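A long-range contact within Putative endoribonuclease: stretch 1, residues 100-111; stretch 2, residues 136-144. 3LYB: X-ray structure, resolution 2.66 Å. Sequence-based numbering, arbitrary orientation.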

# COMPACT_ATOMS: atom_id res chain seq x y z
N TYR B 100 -6.35 -8.82 -23.29
CA TYR B 100 -5.70 -8.57 -22.02
C TYR B 100 -5.70 -7.09 -21.68
O TYR B 100 -5.21 -6.27 -22.46
CB TYR B 100 -4.25 -9.04 -22.13
CG TYR B 100 -4.06 -10.52 -22.40
CD1 TYR B 100 -4.20 -11.45 -21.38
CD2 TYR B 100 -3.71 -10.98 -23.68
CE1 TYR B 100 -4.03 -12.80 -21.60
CE2 TYR B 100 -3.52 -12.34 -23.92
CZ TYR B 100 -3.67 -13.25 -22.86
OH TYR B 100 -3.48 -14.60 -23.05
N PHE B 101 -6.24 -6.74 -20.52
CA PHE B 101 -6.31 -5.36 -20.08
C PHE B 101 -5.52 -5.12 -18.82
O PHE B 101 -5.46 -5.98 -17.95
CB PHE B 101 -7.75 -4.98 -19.72
CG PHE B 101 -8.69 -4.94 -20.87
CD1 PHE B 101 -9.15 -6.11 -21.45
CD2 PHE B 101 -9.17 -3.71 -21.34
CE1 PHE B 101 -10.07 -6.06 -22.51
CE2 PHE B 101 -10.08 -3.65 -22.39
CZ PHE B 101 -10.53 -4.84 -22.98
N ARG B 102 -4.98 -3.92 -18.71
CA ARG B 102 -4.48 -3.43 -17.43
C ARG B 102 -5.63 -3.01 -16.52
O ARG B 102 -5.47 -2.96 -15.31
CB ARG B 102 -3.53 -2.24 -17.64
CG ARG B 102 -2.15 -2.71 -18.03
CD ARG B 102 -1.07 -1.73 -17.74
NE ARG B 102 -0.74 -1.70 -16.33
CZ ARG B 102 -0.61 -0.59 -15.61
NH1 ARG B 102 -0.75 0.61 -16.16
NH2 ARG B 102 -0.30 -0.69 -14.32
N ASN B 103 -6.77 -2.68 -17.10
CA ASN B 103 -7.89 -2.12 -16.34
C ASN B 103 -9.23 -2.37 -17.03
O ASN B 103 -9.56 -1.70 -18.01
CB ASN B 103 -7.70 -0.62 -16.17
CG ASN B 103 -8.68 -0.03 -15.19
OD1 ASN B 103 -9.83 -0.47 -15.06
ND2 ASN B 103 -8.23 0.97 -14.48
N LEU B 104 -10.01 -3.31 -16.51
CA LEU B 104 -11.29 -3.64 -17.16
C LEU B 104 -12.32 -2.49 -17.17
O LEU B 104 -13.34 -2.58 -17.85
CB LEU B 104 -11.90 -4.93 -16.60
CG LEU B 104 -11.19 -6.21 -17.03
CD1 LEU B 104 -11.81 -7.45 -16.38
CD2 LEU B 104 -11.16 -6.39 -18.54
N ASP B 105 -12.04 -1.41 -16.44
CA ASP B 105 -12.92 -0.27 -16.52
C ASP B 105 -12.86 0.33 -17.92
O ASP B 105 -13.75 1.07 -18.33
CB ASP B 105 -12.62 0.75 -15.43
CG ASP B 105 -13.03 0.25 -14.02
OD1 ASP B 105 -13.80 -0.73 -13.89
OD2 ASP B 105 -12.58 0.86 -13.03
N HIS B 106 -11.82 -0.05 -18.66
CA HIS B 106 -11.59 0.34 -20.04
C HIS B 106 -12.41 -0.49 -21.04
O HIS B 106 -12.41 -0.22 -22.24
CB HIS B 106 -10.11 0.13 -20.37
CG HIS B 106 -9.19 1.19 -19.82
ND1 HIS B 106 -7.88 0.93 -19.50
CD2 HIS B 106 -9.39 2.50 -19.57
CE1 HIS B 106 -7.30 2.04 -19.07
NE2 HIS B 106 -8.20 3.01 -19.10
N PHE B 107 -13.09 -1.53 -20.56
CA PHE B 107 -13.80 -2.43 -21.44
C PHE B 107 -14.85 -1.80 -22.37
O PHE B 107 -14.85 -2.10 -23.56
CB PHE B 107 -14.44 -3.59 -20.69
CG PHE B 107 -15.04 -4.57 -21.61
CD1 PHE B 107 -14.22 -5.41 -22.35
CD2 PHE B 107 -16.41 -4.59 -21.82
CE1 PHE B 107 -14.78 -6.30 -23.27
CE2 PHE B 107 -16.97 -5.46 -22.75
CZ PHE B 107 -16.14 -6.33 -23.47
N PRO B 108 -15.75 -0.96 -21.83
CA PRO B 108 -16.71 -0.25 -22.68
C PRO B 108 -16.06 0.48 -23.86
O PRO B 108 -16.64 0.53 -24.93
CB PRO B 108 -17.34 0.76 -21.72
CG PRO B 108 -17.28 0.07 -20.38
CD PRO B 108 -16.01 -0.71 -20.39
N TYR B 109 -14.88 1.05 -23.66
CA TYR B 109 -14.18 1.72 -24.75
C TYR B 109 -13.73 0.72 -25.81
O TYR B 109 -13.93 0.94 -27.01
CB TYR B 109 -12.96 2.48 -24.25
CG TYR B 109 -13.29 3.63 -23.36
CD1 TYR B 109 -13.11 3.54 -21.98
CD2 TYR B 109 -13.78 4.81 -23.88
CE1 TYR B 109 -13.40 4.61 -21.13
CE2 TYR B 109 -14.08 5.89 -23.04
CZ TYR B 109 -13.89 5.78 -21.68
OH TYR B 109 -14.18 6.84 -20.87
N TYR B 110 -13.11 -0.36 -25.36
CA TYR B 110 -12.63 -1.36 -26.28
C TYR B 110 -13.80 -1.98 -27.09
O TYR B 110 -13.71 -2.17 -28.31
CB TYR B 110 -11.87 -2.44 -25.50
CG TYR B 110 -11.53 -3.61 -26.36
CD1 TYR B 110 -10.42 -3.57 -27.21
CD2 TYR B 110 -12.36 -4.74 -26.38
CE1 TYR B 110 -10.11 -4.63 -28.04
CE2 TYR B 110 -12.05 -5.81 -27.20
CZ TYR B 110 -10.94 -5.74 -28.03
OH TYR B 110 -10.65 -6.80 -28.82
N SER B 111 -14.87 -2.31 -26.38
CA SER B 111 -16.08 -2.87 -26.94
C SER B 111 -16.69 -1.96 -28.02
O SER B 111 -17.15 -2.45 -29.03
CB SER B 111 -17.09 -3.13 -25.82
OG SER B 111 -18.33 -3.57 -26.35
N ASP B 136 6.08 -1.79 -21.80
CA ASP B 136 5.95 -1.08 -20.52
C ASP B 136 4.47 -0.90 -20.08
O ASP B 136 3.53 -1.30 -20.81
CB ASP B 136 6.70 0.26 -20.56
CG ASP B 136 5.93 1.38 -21.29
OD1 ASP B 136 4.67 1.45 -21.22
OD2 ASP B 136 6.60 2.24 -21.92
N ALA B 137 4.29 -0.29 -18.91
CA ALA B 137 2.99 -0.11 -18.28
C ALA B 137 2.04 0.81 -19.01
O ALA B 137 0.86 0.77 -18.73
CB ALA B 137 3.13 0.33 -16.80
N THR B 138 2.51 1.64 -19.93
CA THR B 138 1.59 2.48 -20.73
C THR B 138 0.74 1.71 -21.78
O THR B 138 -0.18 2.29 -22.41
CB THR B 138 2.33 3.67 -21.47
OG1 THR B 138 3.20 3.14 -22.46
CG2 THR B 138 3.14 4.54 -20.49
N VAL B 139 1.03 0.42 -21.98
CA VAL B 139 0.23 -0.38 -22.87
C VAL B 139 -1.01 -0.89 -22.13
O VAL B 139 -0.90 -1.64 -21.17
CB VAL B 139 1.08 -1.51 -23.51
CG1 VAL B 139 0.24 -2.65 -24.05
CG2 VAL B 139 1.99 -0.93 -24.58
N LEU B 140 -2.19 -0.48 -22.58
CA LEU B 140 -3.44 -0.71 -21.86
C LEU B 140 -4.27 -1.91 -22.32
O LEU B 140 -5.18 -2.37 -21.62
CB LEU B 140 -4.32 0.54 -21.96
CG LEU B 140 -3.73 1.88 -21.52
CD1 LEU B 140 -4.67 3.03 -21.93
CD2 LEU B 140 -3.55 1.85 -20.04
N ILE B 141 -3.93 -2.43 -23.50
CA ILE B 141 -4.72 -3.47 -24.15
C ILE B 141 -3.79 -4.29 -25.04
O ILE B 141 -2.94 -3.74 -25.70
CB ILE B 141 -5.89 -2.87 -24.97
CG1 ILE B 141 -6.65 -3.94 -25.75
CG2 ILE B 141 -5.40 -1.78 -25.95
CD1 ILE B 141 -7.67 -4.68 -24.96
N GLU B 142 -3.93 -5.60 -25.02
CA GLU B 142 -3.18 -6.42 -25.95
C GLU B 142 -4.10 -7.55 -26.38
O GLU B 142 -4.69 -8.22 -25.51
CB GLU B 142 -1.92 -7.00 -25.31
CG GLU B 142 -1.49 -8.28 -26.00
CD GLU B 142 -0.06 -8.70 -25.71
OE1 GLU B 142 0.63 -7.98 -24.95
OE2 GLU B 142 0.37 -9.75 -26.25
N VAL B 143 -4.25 -7.74 -27.70
CA VAL B 143 -5.16 -8.78 -28.23
C VAL B 143 -4.42 -9.86 -28.97
O VAL B 143 -3.49 -9.58 -29.71
CB VAL B 143 -6.23 -8.21 -29.20
CG1 VAL B 143 -7.17 -9.33 -29.63
CG2 VAL B 143 -7.02 -7.11 -28.54
N GLU B 144 -4.82 -11.10 -28.74
CA GLU B 144 -4.26 -12.26 -29.43
C GLU B 144 -5.34 -12.85 -30.32
O GLU B 144 -6.46 -13.07 -29.88
CB GLU B 144 -3.77 -13.30 -28.41
CG GLU B 144 -3.21 -14.59 -29.00
CD GLU B 144 -3.25 -15.76 -28.00
OE1 GLU B 144 -2.49 -15.71 -27.02
OE2 GLU B 144 -4.03 -16.73 -28.20
O HOH W 1 -7.01 -1.27 -19.90

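The two stretches meet as neighbouring antiparallel strands, and the backbone does most of the polar work. Tyr-100 and Glu-142 form a hydrogen-bonded pair in which each residue both gives and receives: Tyr-100 N donates to Glu-142 O at 2.8 Å, and Glu-142 N donates to Tyr-100 O at 2.9 Å, both with good angles. One residue along, Phe-101 faces Ile-141 in a non-hydrogen-bonded pair, where the strands approach through CA hydrogens instead. Ile-141 CA lies 3.3 Å from Tyr-100 O, and Phe-101 CA lies 3.5 Å from Leu-140 O, so each carbonyl gains a weaker CA-H...O contact besides its hydrogen bonds.

Leu-140 O is the busiest acceptor. Arg-102 N reaches it in a weak hydrogen bond of 3.3 Å, extending the ladder just beyond the strand, and water 1 donates to the same Leu-140 O at 2.7 Å. This water also donates to Asn-103 O at 3.2 Å and sits 2.4 Å from His-106 ND1, a very short hydrogen bond whose direction is not settled. An imidazole nitrogen suits this site because it can serve as donor or acceptor, and the water links the loop and 3-10 segment after the first strand to the residue just before the second. The His-106 ring also brings CE1 within 3.9 Å of Leu-140 CD2.

Within each stretch, side chains also hold the local fold. Asn-103 OD1 accepts from Asp-105 N at 2.8 Å, a task for which a short amide side chain is well fitted. In the type I turn from Asp-136 to Val-139, Asp-136 OD1 accepts from both Thr-138 N, at 2.5 Å, and Thr-138 OG1, at 2.6 Å, while Val-139 N donates to Asp-136 O at 3.3 Å. The Arg-102 side chain reaches this turn: its NH1 is 3.0 Å from Ala-137 O, and Ala-137 CB lies over one face of the guanidinium, where a small methyl can pack against the flat group. Arg-102 NE is satisfied elsewhere in the structure.

Apolar packing dominates the contacts on the face carrying Phe-101 and Ile-141. Ile-141 CD1 sits 3.6 Å from the centroid of the Phe-101 ring, only 16° off its normal, a CH-pi contact over the face. Ile-141 CD1 is also 3.7 Å from Tyr-110 CD1, so one methyl touches two aromatic rings. Val-143 CG2 adds to this cluster, 4.0 Å from Tyr-110 CE1. On the face of Tyr-100 and Glu-142, the aliphatic part of the glutamate packs beside the tyrosine, with Glu-142 CG 4.2 Å from Tyr-100 CD2.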